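Local coordinates for ferritin like protein (Caulobacter vibrioides, PDB 3HL1) that is of unknown function but belongs to the ferritin-like family of helical-bundle proteins and probably binds metal, at residues P4-L8 and P9-Q13; D149-R152 and V153-Q157. All coordinates share one frame; numbering follows the deposited sequence.

Contact 1 of 2, residues P4-L8 and P9-Q13; sequences PVWTL and PRLYQ
With CG trans to its own backbone N (chi1 -166°), Leu8 reaches Tyr12 one turn on, whose CG lies anti to the carbonyl carbon, beside its N (chi1 -73°), which brings the ring to Leu8. Leu8 CG rests over one face of the phenol ring, offset toward the rim and 4.0 Å from its centroid, a CH-pi contact. Of the two methyls, Leu8 CD1 touches Tyr12 CE1 at 3.4 Å, while CD2 lies near the hydroxyl oxygen. That hydroxyl is tied to the carbonyl of Tyr68, which fixes the far end of the ring. Beneath the side-chain contact, Tyr12 N donates an almost straight bond to Leu8 O (2.9 Å, N-H...O 171°).

The motif is a helix N-cap: Thr7 immediately precedes helix 8-35, and its OG1 accepts a weak bond of 3.5 Å from Arg10 N. Thr7 O accepts from Leu11 N at 3.0 Å. Arg10 passes its CG close to Thr7 OG1 (3.3 Å), then carries its guanidinium away to a salt bridge with Asp136, which also accepts from Thr7 N. Trp6 presents its ring edge to the helix, CE3 lying 3.8 Å from Leu11 CA. Trp6 NE1 donates to Leu134 O, and the indole also meets the ring of His14.

Contact 2 of 2, residues D149-R152 and V153-Q157; sequences DALR and VGMEQ
Selenomethionine Met155 packs against Leu151, one helical turn earlier, along almost its whole length. Its CB lies 3.3 Å from Leu151 O, and CG, held beside the backbone N (chi1 -78°), stays against the same oxygen at 3.2 Å. The selenium then passes across the leucine branch, with SE 3.9 Å from Leu151 CD2 and equally near its CG; beyond it the bend at chi3 swings CE away from Leu151. The backbone bond from Met155 N to Leu151 O (2.9 Å) joins the same two residues.

Arg152, next after Leu151, runs extended from CG to NE, and its NH1 forms a 3.0 Å salt bridge with Asp149 OD1 within the turn. Its NH2 is engaged by Asp200, so the guanidinium links two acids. Val153 N is shared weakly between Asp149 O and Ala150 O, and Val153 CB sits 3.5 Å from Ala150 O.

These residues divide helix 144-157 between two neighbours in the ferritin-like fold: Leu151 faces Leu11, His14 and Phe15 of helix 8-35, whereas Arg152, Met155 and Glu156 pack on helix 188-207 through Leu196, Val199, Ala195 and Phe192.

Contact 1 precedes contact 2 in the chain, and their centres lie about 9 Å apart on the same side of the molecule's centre. The first covers the start of helix 8-35, the second the last turns of helix 144-157. Gln157 joins them with its side-chain amide: OE1 probably accepts from Trp6 N and NE2 probably donates to Pro4 O, both at 2.7 Å. The Trp6 ring also packs on the second helix, CZ2 lying 3.4 Å from Ala150 O. The N-terminal lead-in is thus fastened to the C-terminal end of helix 144-157, and helices 8-35 and 144-157 lie against each other within the helical ferritin-like fold.

Contact 1 of 2, residues P4-L8 and P9-Q13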
loop_
_atom_site.group_PDB
_atom_site.type_symbol
_atom_site.label_atom_id
_atom_site.label_comp_id
_atom_site.label_asym_id
_atom_site.label_seq_id
_atom_site.Cartn_x
_atom_site.Cartn_y
_atom_site.Cartn_z
ATOM N N PRO A 4 9.581 7.433 -24.532
ATOM C CA PRO A 4 9.075 6.049 -24.746
ATOM C C PRO A 4 7.535 5.966 -24.913
ATOM O O PRO A 4 6.841 6.502 -24.067
ATOM C CB PRO A 4 9.520 5.313 -23.464
ATOM C CG PRO A 4 10.652 6.161 -22.904
ATOM C CD PRO A 4 10.273 7.570 -23.234
ATOM N N VAL A 5 7.032 5.314 -25.974
ATOM C CA VAL A 5 5.590 5.300 -26.282
ATOM C C VAL A 5 4.836 4.218 -25.467
ATOM O O VAL A 5 5.240 3.051 -25.446
ATOM C CB VAL A 5 5.285 5.069 -27.775
ATOM C CG1 VAL A 5 3.822 5.375 -28.035
ATOM C CG2 VAL A 5 6.175 5.939 -28.679
ATOM N N TRP A 6 3.784 4.636 -24.771
ATOM C CA TRP A 6 2.998 3.757 -23.911
ATOM C C TRP A 6 1.768 3.293 -24.635
ATOM O O TRP A 6 1.119 4.085 -25.291
ATOM C CB TRP A 6 2.551 4.507 -22.637
ATOM C CG TRP A 6 3.608 4.503 -21.603
ATOM C CD1 TRP A 6 4.868 5.028 -21.738
ATOM C CD2 TRP A 6 3.553 3.906 -20.292
ATOM N NE1 TRP A 6 5.597 4.806 -20.595
ATOM C CE2 TRP A 6 4.814 4.149 -19.675
ATOM C CE3 TRP A 6 2.560 3.208 -19.574
ATOM C CZ2 TRP A 6 5.123 3.696 -18.391
ATOM C CZ3 TRP A 6 2.848 2.771 -18.311
ATOM C CH2 TRP A 6 4.125 3.026 -17.708
ATOM N N THR A 7 1.430 2.028 -24.479
ATOM C CA THR A 7 0.170 1.496 -24.941
ATOM C C THR A 7 -0.853 1.480 -23.783
ATOM O O THR A 7 -0.489 1.444 -22.613
ATOM C CB THR A 7 0.310 0.074 -25.562
ATOM O OG1 THR A 7 0.586 -0.905 -24.567
ATOM C CG2 THR A 7 1.391 0.020 -26.658
ATOM N N LEU A 8 -2.121 1.532 -24.141
ATOM C CA LEU A 8 -3.202 1.492 -23.173
ATOM C C LEU A 8 -3.182 0.218 -22.301
ATOM O O LEU A 8 -3.298 0.313 -21.083
ATOM C CB LEU A 8 -4.571 1.753 -23.829
ATOM C CG LEU A 8 -5.718 2.061 -22.830
ATOM C CD1 LEU A 8 -5.412 3.295 -21.923
ATOM C CD2 LEU A 8 -7.070 2.192 -23.537
ATOM N N PRO A 9 -2.990 -0.969 -22.894
ATOM C CA PRO A 9 -2.882 -2.151 -22.027
ATOM C C PRO A 9 -1.755 -2.098 -20.983
ATOM O O PRO A 9 -1.937 -2.547 -19.828
ATOM C CB PRO A 9 -2.742 -3.318 -23.018
ATOM C CG PRO A 9 -3.291 -2.804 -24.327
ATOM C CD PRO A 9 -2.992 -1.318 -24.337
ATOM N N ARG A 10 -0.617 -1.560 -21.351
ATOM C CA ARG A 10 0.498 -1.441 -20.441
ATOM C C ARG A 10 0.244 -0.412 -19.364
ATOM O O ARG A 10 0.680 -0.586 -18.233
ATOM C CB ARG A 10 1.787 -1.148 -21.225
ATOM C CG ARG A 10 2.232 -2.307 -22.138
ATOM C CD ARG A 10 3.235 -3.249 -21.499
ATOM N NE ARG A 10 3.615 -4.409 -22.334
ATOM C CZ ARG A 10 4.362 -4.383 -23.459
ATOM N NH1 ARG A 10 4.845 -3.249 -23.961
ATOM N NH2 ARG A 10 4.632 -5.521 -24.111
ATOM N N LEU A 11 -0.461 0.658 -19.709
ATOM C CA LEU A 11 -0.850 1.675 -18.704
ATOM C C LEU A 11 -1.755 0.990 -17.713
ATOM O O LEU A 11 -1.510 1.057 -16.494
ATOM C CB LEU A 11 -1.528 2.889 -19.359
ATOM C CG LEU A 11 -2.026 3.923 -18.328
ATOM C CD1 LEU A 11 -0.821 4.437 -17.555
ATOM C CD2 LEU A 11 -2.771 5.036 -19.006
ATOM N N TYR A 12 -2.732 0.234 -18.205
ATOM C CA TYR A 12 -3.645 -0.537 -17.331
ATOM C C TYR A 12 -2.906 -1.529 -16.406
ATOM O O TYR A 12 -3.196 -1.636 -15.185
ATOM C CB TYR A 12 -4.702 -1.251 -18.204
ATOM C CG TYR A 12 -5.789 -0.355 -18.806
ATOM C CD1 TYR A 12 -5.805 1.046 -18.638
ATOM C CD2 TYR A 12 -6.791 -0.914 -19.562
ATOM C CE1 TYR A 12 -6.830 1.839 -19.192
ATOM C CE2 TYR A 12 -7.782 -0.170 -20.077
ATOM C CZ TYR A 12 -7.827 1.193 -19.911
ATOM O OH TYR A 12 -8.880 1.860 -20.496
ATOM N N GLN A 13 -1.930 -2.244 -16.980
ATOM C CA GLN A 13 -1.099 -3.136 -16.194
ATOM C C GLN A 13 -0.350 -2.391 -15.086
ATOM O O GLN A 13 -0.247 -2.873 -13.963
ATOM C CB GLN A 13 -0.095 -3.832 -17.097
ATOM C CG GLN A 13 -0.682 -4.964 -17.825
ATOM C CD GLN A 13 0.364 -5.792 -18.580
ATOM O OE1 GLN A 13 0.745 -5.481 -19.694
ATOM N NE2 GLN A 13 0.777 -6.855 -17.971
#

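Contact 2 of 2, residues D149-R152 and V153-Q157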
loop_
_atom_site.group_PDB
_atom_site.type_symbol
_atom_site.label_atom_id
_atom_site.label_comp_id
_atom_site.label_asym_id
_atom_site.label_seq_id
_atom_site.Cartn_x
_atom_site.Cartn_y
_atom_site.Cartn_z
ATOM N N ASP A 149 6.651 8.026 -11.229
ATOM C CA ASP A 149 7.211 8.765 -12.340
ATOM C C ASP A 149 6.885 8.186 -13.724
ATOM O O ASP A 149 6.558 8.938 -14.670
ATOM C CB ASP A 149 8.734 8.756 -12.244
ATOM C CG ASP A 149 9.285 9.817 -11.342
ATOM O OD1 ASP A 149 8.542 10.654 -10.798
ATOM O OD2 ASP A 149 10.517 9.808 -11.213
ATOM N N ALA A 150 7.102 6.875 -13.868
ATOM C CA ALA A 150 6.757 6.135 -15.099
ATOM C C ALA A 150 5.261 6.249 -15.359
ATOM O O ALA A 150 4.816 6.533 -16.478
ATOM C CB ALA A 150 7.159 4.686 -14.972
ATOM N N LEU A 151 4.459 6.023 -14.331
ATOM C CA LEU A 151 3.009 6.131 -14.502
ATOM C C LEU A 151 2.559 7.510 -15.054
ATOM O O LEU A 151 1.768 7.593 -15.958
ATOM C CB LEU A 151 2.322 5.835 -13.184
ATOM C CG LEU A 151 0.850 5.468 -13.334
ATOM C CD1 LEU A 151 0.675 4.050 -13.878
ATOM C CD2 LEU A 151 0.116 5.653 -11.968
ATOM N N ARG A 152 3.112 8.598 -14.536
ATOM C CA ARG A 152 2.826 9.946 -15.099
ATOM C C ARG A 152 3.103 10.081 -16.617
ATOM O O ARG A 152 2.358 10.739 -17.335
ATOM C CB ARG A 152 3.664 11.021 -14.405
ATOM C CG ARG A 152 3.313 11.277 -12.989
ATOM C CD ARG A 152 4.191 12.446 -12.478
ATOM N NE ARG A 152 3.926 12.713 -11.070
ATOM C CZ ARG A 152 4.693 12.308 -10.064
ATOM N NH1 ARG A 152 5.769 11.564 -10.270
ATOM N NH2 ARG A 152 4.356 12.615 -8.822
ATOM N N VAL A 153 4.121 9.408 -17.111
ATOM C CA VAL A 153 4.437 9.428 -18.544
ATOM C C VAL A 153 3.365 8.738 -19.369
ATOM O O VAL A 153 2.868 9.318 -20.355
ATOM C CB VAL A 153 5.868 8.851 -18.840
ATOM C CG1 VAL A 153 6.149 8.720 -20.360
ATOM C CG2 VAL A 153 6.907 9.742 -18.189
ATOM N N GLY A 154 2.973 7.522 -18.973
ATOM C CA GLY A 154 1.872 6.846 -19.656
ATOM C C GLY A 154 0.583 7.636 -19.601
ATOM O O GLY A 154 -0.124 7.742 -20.602
HETATM N N MSE A 155 0.277 8.160 -18.416
HETATM C CA MSE A 155 -0.917 8.947 -18.162
HETATM C C MSE A 155 -0.988 10.182 -19.074
HETATM O O MSE A 155 -2.044 10.524 -19.610
HETATM C CB MSE A 155 -0.936 9.392 -16.693
HETATM C CG MSE A 155 -1.369 8.309 -15.745
HETATM SE SE MSE A 155 -1.045 8.843 -13.875
HETATM C CE MSE A 155 -2.230 10.371 -13.738
ATOM N N GLU A 156 0.134 10.843 -19.251
ATOM C CA GLU A 156 0.172 11.994 -20.127
ATOM C C GLU A 156 -0.057 11.636 -21.573
ATOM O O GLU A 156 -0.821 12.286 -22.275
ATOM C CB GLU A 156 1.514 12.693 -20.016
ATOM C CG GLU A 156 1.445 14.132 -20.468
ATOM C CD GLU A 156 2.376 14.433 -21.549
ATOM O OE1 GLU A 156 2.201 13.824 -22.628
ATOM O OE2 GLU A 156 3.267 15.292 -21.329
ATOM N N GLN A 157 0.634 10.613 -22.048
ATOM C CA GLN A 157 0.523 10.205 -23.431
ATOM C C GLN A 157 -0.853 9.737 -23.772
ATOM O O GLN A 157 -1.316 9.959 -24.903
ATOM C CB GLN A 157 1.489 9.068 -23.747
ATOM C CG GLN A 157 2.970 9.484 -23.674
ATOM C CD GLN A 157 3.928 8.355 -24.002
ATOM O OE1 GLN A 157 3.533 7.330 -24.542
ATOM N NE2 GLN A 157 5.198 8.551 -23.699
#